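Local coordinates for hydrolase, HAD superfamily, subfamily III A (Legionella pneumophila, PDB 3N1U) that probably hydrolyses 3-deoxy-D-manno-octulosonate 8-phosphate to 3-deoxy-D-manno-octulosonate and inorganic phosphate, a magnesium-dependent step of lipopolysaccharide biosynthesis, at the interface of chains A and B. Numbering follows the deposited sequence. Chains: chain A/B, Hydrolase, HAD superfamily, subfamily III A.

Contact 1: the interface of chains A and B. Residues chain A 32, 45-48, 155-156; chain B 34-36.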
loop_
_atom_site.group_PDB
_atom_site.type_symbol
_atom_site.label_atom_id
_atom_site.label_comp_id
_atom_site.label_asym_id
_atom_site.label_seq_id
_atom_site.Cartn_x
_atom_site.Cartn_y
_atom_site.Cartn_z
ATOM N N ASP A 32 -0.914 8.064 4.937
ATOM C CA ASP A 32 -1.482 6.770 5.275
ATOM C C ASP A 32 -1.270 6.404 6.693
ATOM O O ASP A 32 -1.789 5.368 7.160
ATOM C CB ASP A 32 -0.806 5.573 4.455
ATOM C CG ASP A 32 0.730 5.777 4.185
ATOM O OD1 ASP A 32 1.429 6.491 4.940
ATOM O OD2 ASP A 32 1.258 5.253 3.135
ATOM N N LYS A 45 7.641 10.192 4.717
ATOM C CA LYS A 45 6.192 9.992 4.764
ATOM C C LYS A 45 5.689 10.074 3.324
ATOM O O LYS A 45 6.351 10.660 2.452
ATOM C CB LYS A 45 5.461 11.100 5.540
ATOM C CG LYS A 45 6.048 11.402 6.931
ATOM C CD LYS A 45 5.336 12.573 7.597
ATOM C CE LYS A 45 5.886 12.829 9.000
ATOM N NZ LYS A 45 5.901 11.628 9.960
ATOM N N SER A 46 4.454 9.621 3.125
ATOM C CA SER A 46 3.881 9.548 1.772
ATOM C C SER A 46 2.609 10.368 1.752
ATOM O O SER A 46 1.675 10.065 2.542
ATOM C CB SER A 46 3.557 8.064 1.463
ATOM O OG SER A 46 4.781 7.335 1.544
ATOM N N PHE A 47 2.542 11.393 0.872
ATOM C CA PHE A 47 1.360 12.273 0.776
ATOM C C PHE A 47 0.650 11.998 -0.549
ATOM O O PHE A 47 1.260 11.439 -1.441
ATOM C CB PHE A 47 1.826 13.733 0.805
ATOM C CG PHE A 47 2.559 14.100 2.072
ATOM C CD1 PHE A 47 1.833 14.467 3.219
ATOM C CD2 PHE A 47 3.952 14.073 2.122
ATOM C CE1 PHE A 47 2.471 14.767 4.454
ATOM C CE2 PHE A 47 4.622 14.376 3.329
ATOM C CZ PHE A 47 3.893 14.758 4.504
ATOM N N HIS A 48 -0.603 12.418 -0.718
ATOM C CA HIS A 48 -1.320 12.047 -1.911
ATOM C C HIS A 48 -1.567 13.308 -2.759
ATOM O O HIS A 48 -1.985 14.348 -2.247
ATOM C CB HIS A 48 -2.662 11.385 -1.528
ATOM C CG HIS A 48 -3.295 10.674 -2.685
ATOM N ND1 HIS A 48 -3.908 11.350 -3.751
ATOM C CD2 HIS A 48 -3.371 9.359 -2.973
ATOM C CE1 HIS A 48 -4.318 10.461 -4.642
ATOM N NE2 HIS A 48 -4.000 9.244 -4.198
ATOM N N GLY A 155 -4.255 9.882 3.602
ATOM C CA GLY A 155 -3.298 9.729 2.489
ATOM C C GLY A 155 -3.795 9.098 1.222
ATOM O O GLY A 155 -3.017 8.721 0.382
ATOM N N ARG A 156 -5.106 8.937 1.072
ATOM C CA ARG A 156 -5.600 8.316 -0.134
ATOM C C ARG A 156 -6.653 9.190 -0.810
ATOM O O ARG A 156 -7.389 8.706 -1.667
ATOM C CB ARG A 156 -6.196 6.941 0.169
ATOM C CG ARG A 156 -5.188 5.979 0.745
ATOM C CD ARG A 156 -4.061 5.783 -0.248
ATOM N NE ARG A 156 -3.188 4.665 0.123
ATOM C CZ ARG A 156 -2.023 4.798 0.746
ATOM N NH1 ARG A 156 -1.597 6.005 1.108
ATOM N NH2 ARG A 156 -1.304 3.711 1.022
ATOM N N LEU B 34 0.941 8.698 -4.616
ATOM C CA LEU B 34 1.711 9.097 -3.439
ATOM C C LEU B 34 2.973 9.786 -3.863
ATOM O O LEU B 34 3.604 9.413 -4.852
ATOM C CB LEU B 34 2.068 7.831 -2.589
ATOM C CG LEU B 34 0.819 7.179 -1.952
ATOM C CD1 LEU B 34 1.306 5.950 -1.072
ATOM C CD2 LEU B 34 -0.033 8.205 -1.022
ATOM N N LEU B 35 3.374 10.739 -3.048
ATOM C CA LEU B 35 4.644 11.427 -3.145
ATOM C C LEU B 35 5.413 11.094 -1.909
ATOM O O LEU B 35 5.029 11.489 -0.766
ATOM C CB LEU B 35 4.377 12.932 -3.199
ATOM C CG LEU B 35 3.343 13.404 -4.212
ATOM C CD1 LEU B 35 3.103 14.938 -3.910
ATOM C CD2 LEU B 35 3.830 13.173 -5.676
ATOM N N HIS B 36 6.493 10.326 -2.057
ATOM C CA HIS B 36 7.244 9.928 -0.880
ATOM C C HIS B 36 8.364 10.954 -0.694
ATOM O O HIS B 36 9.035 11.309 -1.678
ATOM C CB HIS B 36 7.852 8.534 -1.043
ATOM C CG HIS B 36 6.925 7.526 -1.657
ATOM N ND1 HIS B 36 5.861 6.979 -0.969
ATOM C CD2 HIS B 36 6.947 6.916 -2.872
ATOM C CE1 HIS B 36 5.247 6.095 -1.745
ATOM N NE2 HIS B 36 5.883 6.031 -2.904
#

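Contact 2: the interface of chains A and B. Residues chain A 50, 53, 57, 160, 164; chain B 118-120, 138-140.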
loop_
_atom_site.group_PDB
_atom_site.type_symbol
_atom_site.label_atom_id
_atom_site.label_comp_id
_atom_site.label_asym_id
_atom_site.label_seq_id
_atom_site.Cartn_x
_atom_site.Cartn_y
_atom_site.Cartn_z
ATOM N N GLN A 50 -3.912 14.064 -4.854
ATOM C CA GLN A 50 -5.274 14.632 -4.892
ATOM C C GLN A 50 -5.563 15.488 -3.663
ATOM O O GLN A 50 -6.367 16.386 -3.724
ATOM C CB GLN A 50 -6.363 13.559 -5.025
ATOM C CG GLN A 50 -6.333 12.859 -6.418
ATOM C CD GLN A 50 -7.260 11.643 -6.492
ATOM O OE1 GLN A 50 -8.000 11.387 -5.551
ATOM N NE2 GLN A 50 -7.198 10.887 -7.601
HETATM N N MSE A 53 -3.844 18.858 -4.236
HETATM C CA MSE A 53 -4.717 19.656 -5.124
HETATM C C MSE A 53 -5.926 20.219 -4.360
HETATM O O MSE A 53 -6.293 21.381 -4.572
HETATM C CB MSE A 53 -5.177 18.795 -6.328
HETATM C CG MSE A 53 -6.244 19.421 -7.179
HETATM SE SE MSE A 53 -5.439 20.919 -8.179
HETATM C CE MSE A 53 -4.522 19.783 -9.416
ATOM N N LEU A 57 -6.858 24.064 -4.086
ATOM C CA LEU A 57 -8.156 24.588 -4.524
ATOM C C LEU A 57 -8.807 25.415 -3.423
ATOM O O LEU A 57 -9.437 26.449 -3.706
ATOM C CB LEU A 57 -9.093 23.459 -4.935
ATOM C CG LEU A 57 -8.729 22.723 -6.259
ATOM C CD1 LEU A 57 -9.522 21.409 -6.492
ATOM C CD2 LEU A 57 -8.913 23.630 -7.440
ATOM N N ARG A 160 -8.977 15.503 0.270
ATOM C CA ARG A 160 -9.563 16.074 -0.950
ATOM C C ARG A 160 -11.111 15.996 -0.858
ATOM O O ARG A 160 -11.822 16.917 -1.281
ATOM C CB ARG A 160 -9.132 15.242 -2.181
ATOM C CG ARG A 160 -9.816 15.684 -3.470
ATOM C CD ARG A 160 -9.661 17.235 -3.698
ATOM N NE ARG A 160 -10.113 17.586 -5.029
ATOM C CZ ARG A 160 -9.393 17.358 -6.138
ATOM N NH1 ARG A 160 -8.164 16.843 -6.057
ATOM N NH2 ARG A 160 -9.891 17.654 -7.346
ATOM N N ASP A 164 -13.556 19.199 -1.338
ATOM C CA ASP A 164 -14.626 19.238 -2.350
ATOM C C ASP A 164 -15.985 19.475 -1.690
ATOM O O ASP A 164 -16.740 20.285 -2.182
ATOM C CB ASP A 164 -14.669 17.958 -3.191
ATOM C CG ASP A 164 -13.539 17.872 -4.210
ATOM O OD1 ASP A 164 -12.704 18.822 -4.308
ATOM O OD2 ASP A 164 -13.477 16.823 -4.905
ATOM N N ASP B 118 -6.700 11.371 -13.879
ATOM C CA ASP B 118 -7.372 11.198 -12.560
ATOM C C ASP B 118 -7.930 12.493 -11.899
ATOM O O ASP B 118 -8.672 12.410 -10.903
ATOM C CB ASP B 118 -6.384 10.538 -11.585
ATOM C CG ASP B 118 -5.345 11.518 -11.057
ATOM O OD1 ASP B 118 -4.558 12.137 -11.840
ATOM O OD2 ASP B 118 -5.278 11.635 -9.807
ATOM N N ASP B 119 -7.550 13.691 -12.390
ATOM C CA ASP B 119 -7.898 14.930 -11.653
ATOM C C ASP B 119 -8.352 16.050 -12.631
ATOM O O ASP B 119 -8.290 15.876 -13.874
ATOM C CB ASP B 119 -6.755 15.381 -10.685
ATOM C CG ASP B 119 -7.291 16.087 -9.411
ATOM O OD1 ASP B 119 -8.368 16.723 -9.483
ATOM O OD2 ASP B 119 -6.624 16.021 -8.342
ATOM N N LEU B 120 -8.839 17.160 -12.100
ATOM C CA LEU B 120 -9.539 18.153 -12.911
ATOM C C LEU B 120 -8.728 18.698 -14.083
ATOM O O LEU B 120 -9.310 18.981 -15.121
ATOM C CB LEU B 120 -10.063 19.291 -12.001
ATOM C CG LEU B 120 -10.880 18.757 -10.808
ATOM C CD1 LEU B 120 -11.242 19.967 -9.926
ATOM C CD2 LEU B 120 -12.153 18.095 -11.314
ATOM N N ALA B 138 -10.059 8.049 -9.703
ATOM C CA ALA B 138 -10.125 9.441 -10.154
ATOM C C ALA B 138 -11.120 10.238 -9.338
ATOM O O ALA B 138 -12.038 9.651 -8.701
ATOM C CB ALA B 138 -10.501 9.526 -11.670
ATOM N N VAL B 139 -10.987 11.577 -9.380
ATOM C CA VAL B 139 -11.913 12.439 -8.642
ATOM C C VAL B 139 -13.305 12.347 -9.292
ATOM O O VAL B 139 -13.437 11.968 -10.479
ATOM C CB VAL B 139 -11.419 13.906 -8.538
ATOM C CG1 VAL B 139 -9.976 13.892 -7.880
ATOM C CG2 VAL B 139 -11.467 14.626 -9.922
ATOM N N PRO B 140 -14.345 12.679 -8.532
ATOM C CA PRO B 140 -15.703 12.437 -9.053
ATOM C C PRO B 140 -16.069 12.991 -10.466
ATOM O O PRO B 140 -16.694 12.262 -11.275
ATOM C CB PRO B 140 -16.597 13.026 -7.946
ATOM C CG PRO B 140 -15.782 12.708 -6.650
ATOM C CD PRO B 140 -14.356 13.067 -7.093
#

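Contact 3: the interface of chains A and B. Residues chain A 42-44, 73-75; chain B 37-40.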
loop_
_atom_site.group_PDB
_atom_site.type_symbol
_atom_site.label_atom_id
_atom_site.label_comp_id
_atom_site.label_asym_id
_atom_site.label_seq_id
_atom_site.Cartn_x
_atom_site.Cartn_y
_atom_site.Cartn_z
ATOM N N ASN A 42 17.111 7.885 8.599
ATOM C CA ASN A 42 16.351 8.781 7.731
ATOM C C ASN A 42 14.886 8.348 7.778
ATOM O O ASN A 42 14.624 7.172 8.057
ATOM C CB ASN A 42 16.827 8.704 6.287
ATOM C CG ASN A 42 16.272 9.863 5.410
ATOM O OD1 ASN A 42 15.750 10.904 5.902
ATOM N ND2 ASN A 42 16.388 9.671 4.087
ATOM N N GLU A 43 13.969 9.276 7.531
ATOM C CA GLU A 43 12.498 9.016 7.652
ATOM C C GLU A 43 11.817 9.558 6.420
ATOM O O GLU A 43 12.264 10.575 5.829
ATOM C CB GLU A 43 11.872 9.723 8.862
ATOM C CG GLU A 43 12.509 9.469 10.233
ATOM C CD GLU A 43 12.148 10.564 11.248
ATOM O OE1 GLU A 43 12.954 11.515 11.462
ATOM O OE2 GLU A 43 11.048 10.484 11.820
ATOM N N LEU A 44 10.688 8.947 6.061
ATOM C CA LEU A 44 9.920 9.500 4.953
ATOM C C LEU A 44 8.479 9.377 5.338
ATOM O O LEU A 44 8.138 8.590 6.240
ATOM C CB LEU A 44 10.170 8.690 3.674
ATOM C CG LEU A 44 11.579 8.570 3.162
ATOM C CD1 LEU A 44 12.193 7.242 3.638
ATOM C CD2 LEU A 44 11.533 8.539 1.619
ATOM N N ASN A 73 9.508 16.199 12.380
ATOM C CA ASN A 73 10.631 16.025 11.458
ATOM C C ASN A 73 10.541 16.960 10.224
ATOM O O ASN A 73 9.489 17.534 9.946
ATOM C CB ASN A 73 10.740 14.547 11.066
ATOM C CG ASN A 73 9.461 14.045 10.429
ATOM O OD1 ASN A 73 9.233 14.296 9.262
ATOM N ND2 ASN A 73 8.593 13.405 11.209
ATOM N N ALA A 74 11.646 17.101 9.503
ATOM C CA ALA A 74 11.746 18.000 8.365
ATOM C C ALA A 74 10.915 17.564 7.126
ATOM O O ALA A 74 10.606 18.401 6.296
ATOM C CB ALA A 74 13.210 18.229 7.987
ATOM N N VAL A 75 10.524 16.281 7.024
ATOM C CA VAL A 75 9.525 15.909 5.999
ATOM C C VAL A 75 8.321 16.884 5.967
ATOM O O VAL A 75 7.869 17.293 4.895
ATOM C CB VAL A 75 8.984 14.471 6.234
ATOM C CG1 VAL A 75 7.835 14.158 5.224
ATOM C CG2 VAL A 75 10.102 13.454 6.104
ATOM N N ILE B 37 8.468 11.525 0.504
ATOM C CA ILE B 37 9.372 12.642 0.735
ATOM C C ILE B 37 10.217 12.302 1.931
ATOM O O ILE B 37 9.708 11.875 2.991
ATOM C CB ILE B 37 8.585 13.981 0.959
ATOM C CG1 ILE B 37 7.736 14.356 -0.285
ATOM C CG2 ILE B 37 9.571 15.137 1.249
ATOM C CD1 ILE B 37 6.834 15.645 0.012
ATOM N N ASP B 38 11.525 12.525 1.826
ATOM C CA ASP B 38 12.354 12.283 2.984
ATOM C C ASP B 38 12.742 13.559 3.791
ATOM O O ASP B 38 12.310 14.658 3.452
ATOM C CB ASP B 38 13.553 11.351 2.646
ATOM C CG ASP B 38 14.738 12.079 2.034
ATOM O OD1 ASP B 38 14.677 13.310 1.845
ATOM O OD2 ASP B 38 15.731 11.377 1.741
ATOM N N ASN B 39 13.493 13.374 4.875
ATOM C CA ASN B 39 13.925 14.490 5.729
ATOM C C ASN B 39 14.836 15.496 5.008
ATOM O O ASN B 39 15.014 16.624 5.469
ATOM C CB ASN B 39 14.691 13.957 6.937
ATOM C CG ASN B 39 13.776 13.483 8.033
ATOM O OD1 ASN B 39 12.615 13.931 8.135
ATOM N ND2 ASN B 39 14.294 12.617 8.900
ATOM N N HIS B 40 15.460 15.063 3.916
ATOM C CA HIS B 40 16.344 15.959 3.178
ATOM C C HIS B 40 15.647 16.553 1.949
ATOM O O HIS B 40 16.271 17.263 1.175
ATOM C CB HIS B 40 17.646 15.244 2.786
ATOM C CG HIS B 40 18.324 14.539 3.923
ATOM N ND1 HIS B 40 18.364 13.160 4.027
ATOM C CD2 HIS B 40 18.990 15.016 5.002
ATOM C CE1 HIS B 40 19.023 12.822 5.121
ATOM N NE2 HIS B 40 19.417 13.928 5.727
#

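Contact 1: the interface of chains A and B
A:Phe47 and B:Leu35 face each other across an antiparallel pairing of strand 43-48 of chain A with strand 34-38 of chain B, which extends a beta sheet from one subunit of the homotetramer into the next. Backbone bonds set the register: B:Leu35 N gives to A:Phe47 O at 2.7 Å, and A:Phe47 N gives to B:Leu35 O at 3.0 Å. A side-chain bond continues the pairing one residue along. The hydroxyl A:Ser46 OG lies 2.8 Å from B:His36 ND1, in the plane of the imidazole at its edge; which atom holds the proton is not seen. With OG anti to its own carbonyl carbon (chi1 -60°), A:Ser46 turns the hydroxyl to this nitrogen.

Apolar packing centres on B:Leu34, whose two methyls both lie against the guanidinium of A:Arg156. In addition, B:Leu34 CD1 lies 4.0 Å from A:Ser46 CB, while B:Leu34 CD2 reaches A:His48 CD2, the leucine and histidine side chains crossing at about a right angle.

Polar bonds within chain A position that guanidinium beside the leucine. A:Asp32 OD2 sits in plane at its edge, in a long salt bridge of 3.6 Å to A:Arg156 NH1. The same A:Arg156 NH1 donates to A:Gly155 O at 3.1 Å and nearly straight, 170° at the hydrogen, yet it stands above the carbonyl plane of A:Gly155, away from a lone pair.

Contact 2: the interface of chains A and B
A:Arg160, on helix 158-169, meets B:Asp119 tip to tip in a salt bridge between subunits. From CB the arginine chain starts with CG anti to the backbone N (chi1 174°), then bends at chi2 (52°) before CD leads to NE. There A:Arg160 NE turns back to its own helix and donates to the carboxylate oxygen A:Asp164 OD1 at 3.0 Å. Beyond it, the guanidinium is flanked on both faces, by B:Val139 CG1 on one and A:Leu57 CD1 on the other, each offset toward the rim. At the tip, A:Arg160 NH1 donates to B:Asp119 OD2 at 2.9 Å and A:Arg160 NH2 to B:Asp119 OD1 at 2.8 Å, each on a syn lone pair, with the two planes nearly coplanar. NH1 also gives to A:Gln50 O, on a lone pair of that carbonyl. Bonds at NE, NH1 and NH2 thus fix the rotation of the guanidinium, while B:Leu120 N holds B:Asp119 OD1 from the anti side.

Alongside, the extended A:Gln50 chain passes B:Val139 to B:Asp118, a metal ligand of the chain B site; chain A thereby touches that active site's edge and may help position the aspartate. A:Gln50 NE2 donates to B:Asp118 OD2 at 3.0 Å, an almost straight bond (178° at the hydrogen) that uses the oxygen's anti lone pair.

Contact 3: the interface of chains A and B
The turn that follows strand 34-38 of chain B is received between the start of strand 43-48 and the first turn of helix 74-83 of chain A. B:Asn39 is its main probe, with a hidden surface of 96 Å². Its amide splits its duties: B:Asn39 ND2 donates to the carboxylate oxygen A:Glu43 OE1 at 3.1 Å, and OD1 accepts a weak bond from A:Val75 N. The glutamate oxygen lies in the amide plane of B:Asn39, whereas the nitrogen approaches from above the carboxylate, the two planes standing 81° apart.

On B:Asp38, CG sits between the backbone N and the carbonyl carbon (chi1 83°), turning B:Asp38 OD2 toward A:Asn42 ND2 at 3.0 Å. This donor too arrives from above the carboxylate plane, and the side chains cross at about a right angle. The other oxygen, B:Asp38 OD1, takes B:His40 N at 2.8 Å and so braces the turn from within chain B.

Carbon contacts flank these bonds. A:Leu44 CG packs 3.4 Å from B:Asp38 CB, and A:Val75 CG2 lies 4.0 Å from B:Asn39 CA. The site thus sits where the intersubunit strand pair gives way to the loop joining strands 34-38 and 43-48 of chain B, with the N-terminal end of helix 74-83 of chain A alongside.

Contact 1 and contact 3 are successive stretches of one antiparallel strand pair: strand 43-48 of chain A and strand 34-38 of chain B run through both, joined by loop residues and, in contact 3, by helix 74-83 of chain A. Their C-alpha centres lie about 13 Å apart. Contact 2 lies about 15 Å from contact 1 and about 26 Å from contact 3, at the other end of the row. Helix 49-60, which carries part of contact 2, follows directly after strand 43-48, linking the strand pairing to the metal-site loop of the neighbour. In the homotetramer, assembly may therefore help to shape the catalytic pocket.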